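Local coordinates for esterase D (Cellvibrio japonicus, PDB 2W87), which probably cleaves feruloyl esters in plant cell walls; this part, its family 35 carbohydrate-binding module, binds glucuronic acid through calcium, at residues A[10-19]-A[31-42]. Numbering follows the deposited sequence.
Sequences GFCRVDGTID and ANTNNAQGAAVV. With CA (calcium ion), chain C; GCU (alpha-D-glucopyranuronic acid), chain E.
Asp19 holds Asn32 by a nearly straight bond from ND2 to OD2 (2.8 Å, 176° at the hydrogen). OD2 lies in the amide plane of Asn32, but ND2 meets it from above the carboxylate plane, the two flat groups standing almost perpendicular. With CG anti to its backbone N (chi1 175°), Asn32 turns the other end of the amide, OD1, onto the calcium ion at 2.3 Å. Thr17 OG1 donates to Asp19 OD1, so each carboxylate oxygen has a partner and the second shell fixes the rotation of a first-shell amide. Thr33 O, Asn35 OD1, three waters and O4 and O6A of the glucuronic acid complete the calcium sphere; His22, Arg67 and Asn122 also bind the sugar.

Asp15 stitches the segments together at the turn between strands 11-14 and 16-19. Its OD2 takes Ala40 N on the anti side (3.0 Å) and Arg13 NH2 on the syn side, while Arg13 NE reaches OD1, a side-on salt bridge; its backbone bonds Ala40 O and Asn34 N. The bent Arg13 chain lays one guanidinium face over Val42 CG2, with NH1 3.3 Å from that methyl. Val42 O receives both Cys12 N and Arg13 N, a classic beta bulge.

On the other face of the strands, Val14 CG2 rests against both Ala31 CB (3.9 Å) and Val41 CG2. The Phe11 ring touches Val41 CG1 through CE1 (3.6 Å) and presents its edge to Ala31 CB. Ile18 CD1, from the partner strand of the hairpin, touches Ala31 CA and CB. Two antiparallel ladders, 11-14 with 40-42 and 16-19 with 31-33, thus join the beta-sandwich to the calcium-dependent glucuronic acid site of this family 35 carbohydrate-binding module.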
loop_
_atom_site.group_PDB
_atom_site.type_symbol
_atom_site.label_atom_id
_atom_site.label_comp_id
_atom_site.label_asym_id
_atom_site.label_seq_id
_atom_site.Cartn_x
_atom_site.Cartn_y
_atom_site.Cartn_z
ATOM N N GLY A 10 10.030 -6.321 3.604
ATOM C CA GLY A 10 8.924 -5.471 4.036
ATOM C C GLY A 10 7.708 -5.596 3.132
ATOM O O GLY A 10 6.622 -5.183 3.506
ATOM N N PHE A 11 7.877 -6.162 1.943
ATOM C CA PHE A 11 6.717 -6.451 1.075
ATOM C C PHE A 11 6.288 -7.870 1.387
ATOM O O PHE A 11 7.098 -8.798 1.282
ATOM C CB PHE A 11 7.054 -6.301 -0.400
ATOM C CG PHE A 11 5.843 -6.429 -1.306
ATOM C CD1 PHE A 11 5.127 -5.302 -1.668
ATOM C CD2 PHE A 11 5.428 -7.642 -1.765
ATOM C CE1 PHE A 11 4.036 -5.376 -2.504
ATOM C CE2 PHE A 11 4.297 -7.741 -2.587
ATOM C CZ PHE A 11 3.598 -6.603 -2.942
ATOM N N CYS A 12 5.030 -8.052 1.759
ATOM C CA CYS A 12 4.572 -9.351 2.226
ATOM C C CYS A 12 3.745 -10.144 1.223
ATOM O O CYS A 12 3.922 -11.349 1.086
ATOM C CB CYS A 12 3.796 -9.206 3.537
ATOM S SG CYS A 12 4.832 -8.639 4.862
ATOM N N ARG A 13 2.793 -9.501 0.582
ATOM C CA ARG A 13 1.825 -10.235 -0.208
ATOM C C ARG A 13 1.029 -9.314 -1.094
ATOM O O ARG A 13 0.821 -8.158 -0.757
ATOM C CB ARG A 13 0.820 -10.981 0.704
ATOM C CG ARG A 13 -0.057 -11.947 -0.033
ATOM C CD ARG A 13 -1.063 -12.608 0.849
ATOM N NE ARG A 13 -2.340 -11.916 0.880
ATOM C CZ ARG A 13 -2.810 -11.236 1.924
ATOM N NH1 ARG A 13 -2.091 -11.135 3.045
ATOM N NH2 ARG A 13 -4.000 -10.644 1.848
ATOM N N VAL A 14 0.651 -9.839 -2.256
ATOM C CA VAL A 14 -0.435 -9.270 -3.070
ATOM C C VAL A 14 -1.401 -10.402 -3.445
ATOM O O VAL A 14 -0.976 -11.484 -3.846
ATOM C CB VAL A 14 0.052 -8.545 -4.339
ATOM C CG1 VAL A 14 0.959 -9.427 -5.182
ATOM C CG2 VAL A 14 -1.144 -8.003 -5.160
ATOM N N ASP A 15 -2.693 -10.139 -3.248
ATOM C CA ASP A 15 -3.739 -11.012 -3.781
ATOM C C ASP A 15 -3.929 -10.636 -5.232
ATOM O O ASP A 15 -4.746 -9.769 -5.566
ATOM C CB ASP A 15 -5.028 -10.848 -2.995
ATOM C CG ASP A 15 -4.851 -11.167 -1.532
ATOM O OD1 ASP A 15 -4.166 -12.199 -1.246
ATOM O OD2 ASP A 15 -5.358 -10.368 -0.674
ATOM N N GLY A 16 -3.154 -11.278 -6.089
ATOM C CA GLY A 16 -3.007 -10.840 -7.481
ATOM C C GLY A 16 -1.597 -11.144 -7.961
ATOM O O GLY A 16 -1.057 -12.191 -7.655
ATOM N N THR A 17 -0.989 -10.224 -8.699
ATOM C CA THR A 17 0.332 -10.435 -9.260
ATOM C C THR A 17 1.207 -9.225 -9.074
ATOM O O THR A 17 0.698 -8.148 -8.815
ATOM C CB THR A 17 0.267 -10.754 -10.785
ATOM O OG1 THR A 17 -0.533 -9.788 -11.477
ATOM C CG2 THR A 17 -0.284 -12.141 -11.038
ATOM N N ILE A 18 2.512 -9.428 -9.214
ATOM C CA ILE A 18 3.444 -8.340 -9.414
ATOM C C ILE A 18 3.712 -8.194 -10.911
ATOM O O ILE A 18 4.171 -9.124 -11.550
ATOM C CB ILE A 18 4.762 -8.548 -8.656
ATOM C CG1 ILE A 18 4.468 -8.697 -7.176
ATOM C CG2 ILE A 18 5.704 -7.354 -8.887
ATOM C CD1 ILE A 18 3.954 -7.427 -6.563
ATOM N N ASP A 19 3.410 -7.015 -11.452
ATOM C CA ASP A 19 3.430 -6.785 -12.877
ATOM C C ASP A 19 4.375 -5.632 -13.197
ATOM O O ASP A 19 4.810 -4.877 -12.305
ATOM C CB ASP A 19 2.034 -6.409 -13.390
ATOM C CG ASP A 19 1.041 -7.523 -13.302
ATOM O OD1 ASP A 19 1.373 -8.633 -12.829
ATOM O OD2 ASP A 19 -0.103 -7.275 -13.741
ATOM N N ALA A 31 2.253 -3.835 -7.678
ATOM C CA ALA A 31 1.314 -4.870 -7.250
ATOM C C ALA A 31 -0.021 -4.628 -7.962
ATOM O O ALA A 31 -0.605 -3.531 -7.892
ATOM C CB ALA A 31 1.133 -4.830 -5.727
ATOM N N ASN A 32 -0.519 -5.673 -8.617
ATOM C CA ASN A 32 -1.788 -5.640 -9.328
ATOM C C ASN A 32 -2.783 -6.599 -8.669
ATOM O O ASN A 32 -2.690 -7.809 -8.848
ATOM C CB ASN A 32 -1.554 -6.067 -10.777
ATOM C CG ASN A 32 -2.835 -6.193 -11.575
ATOM O OD1 ASN A 32 -3.934 -5.905 -11.074
ATOM N ND2 ASN A 32 -2.699 -6.620 -12.843
ATOM N N THR A 33 -3.706 -6.073 -7.880
ATOM C CA THR A 33 -4.691 -6.929 -7.206
ATOM C C THR A 33 -5.668 -7.562 -8.191
ATOM O O THR A 33 -6.020 -6.961 -9.214
ATOM C CB THR A 33 -5.550 -6.164 -6.165
ATOM O OG1 THR A 33 -6.214 -5.055 -6.791
ATOM C CG2 THR A 33 -4.689 -5.692 -5.004
ATOM N N ASN A 34 -6.088 -8.777 -7.858
ATOM C CA ASN A 34 -7.320 -9.333 -8.363
ATOM C C ASN A 34 -8.404 -8.271 -8.355
ATOM O O ASN A 34 -8.441 -7.442 -7.457
ATOM C CB ASN A 34 -7.808 -10.448 -7.428
ATOM C CG ASN A 34 -6.900 -11.675 -7.429
ATOM O OD1 ASN A 34 -6.248 -11.962 -8.429
ATOM N ND2 ASN A 34 -6.880 -12.420 -6.303
ATOM N N ASN A 35 -9.306 -8.321 -9.330
ATOM C CA ASN A 35 -10.439 -7.412 -9.373
ATOM C C ASN A 35 -11.592 -7.987 -8.554
ATOM O O ASN A 35 -12.543 -8.574 -9.094
ATOM C CB ASN A 35 -10.808 -7.138 -10.832
ATOM C CG ASN A 35 -9.583 -6.765 -11.669
ATOM O OD1 ASN A 35 -8.650 -6.122 -11.172
ATOM N ND2 ASN A 35 -9.551 -7.221 -12.910
ATOM N N ALA A 36 -11.479 -7.824 -7.251
ATOM C CA ALA A 36 -12.422 -8.332 -6.282
ATOM C C ALA A 36 -12.360 -7.486 -5.027
ATOM O O ALA A 36 -11.292 -7.021 -4.615
ATOM C CB ALA A 36 -12.087 -9.766 -5.933
ATOM N N GLN A 37 -13.497 -7.335 -4.380
ATOM C CA GLN A 37 -13.538 -6.644 -3.123
ATOM C C GLN A 37 -12.687 -7.415 -2.121
ATOM O O GLN A 37 -12.665 -8.652 -2.116
ATOM C CB GLN A 37 -14.979 -6.538 -2.647
ATOM C CG GLN A 37 -15.173 -5.670 -1.472
ATOM C CD GLN A 37 -16.608 -5.745 -1.031
ATOM O OE1 GLN A 37 -17.512 -5.353 -1.777
ATOM N NE2 GLN A 37 -16.843 -6.323 0.126
ATOM N N GLY A 38 -11.935 -6.677 -1.323
ATOM C CA GLY A 38 -11.096 -7.260 -0.304
ATOM C C GLY A 38 -9.705 -7.644 -0.767
ATOM O O GLY A 38 -8.823 -7.897 0.063
ATOM N N ALA A 39 -9.474 -7.706 -2.074
ATOM C CA ALA A 39 -8.126 -8.027 -2.560
ATOM C C ALA A 39 -7.119 -7.009 -2.005
ATOM O O ALA A 39 -7.350 -5.806 -2.051
ATOM C CB ALA A 39 -8.099 -8.090 -4.082
ATOM N N ALA A 40 -5.995 -7.514 -1.487
ATOM C CA ALA A 40 -5.072 -6.703 -0.711
ATOM C C ALA A 40 -3.626 -6.683 -1.194
ATOM O O ALA A 40 -3.162 -7.569 -1.964
ATOM C CB ALA A 40 -5.136 -7.094 0.762
ATOM N N VAL A 41 -2.932 -5.632 -0.743
ATOM C CA VAL A 41 -1.477 -5.565 -0.774
ATOM C C VAL A 41 -1.072 -5.445 0.666
ATOM O O VAL A 41 -1.702 -4.684 1.432
ATOM C CB VAL A 41 -0.928 -4.380 -1.615
ATOM C CG1 VAL A 41 0.618 -4.434 -1.672
ATOM C CG2 VAL A 41 -1.524 -4.425 -3.011
ATOM N N VAL A 42 -0.034 -6.184 1.057
ATOM C CA VAL A 42 0.382 -6.241 2.463
ATOM C C VAL A 42 1.882 -5.983 2.618
ATOM O O VAL A 42 2.708 -6.556 1.885
ATOM C CB VAL A 42 0.017 -7.596 3.139
ATOM C CG1 VAL A 42 0.343 -7.583 4.633
ATOM C CG2 VAL A 42 -1.448 -7.951 2.918
HETATM CA CA CA C . -6.186 -5.291 -10.915
HETATM C C1 GCU E . -6.005 -3.848 -16.848
HETATM C C2 GCU E . -4.627 -3.275 -16.520
HETATM C C3 GCU E . -4.151 -3.847 -15.188
HETATM C C4 GCU E . -5.135 -3.425 -14.116
HETATM C C5 GCU E . -6.529 -3.934 -14.513
HETATM C C6 GCU E . -7.606 -3.510 -13.524
HETATM O O1 GCU E . -5.851 -5.266 -16.908
HETATM O O2 GCU E . -3.708 -3.642 -17.536
HETATM O O3 GCU E . -2.842 -3.377 -14.861
HETATM O O4 GCU E . -4.795 -3.983 -12.821
HETATM O O5 GCU E . -6.898 -3.407 -15.787
HETATM O O6A GCU E . -7.359 -3.715 -12.326
HETATM O O6B GCU E . -8.669 -2.997 -13.950
HETATM O O HOH W 1 -7.665 -4.291 -9.210
HETATM O O HOH W 2 -6.406 -7.164 -12.451
HETATM O O HOH W 3 -4.974 -3.515 -9.689
#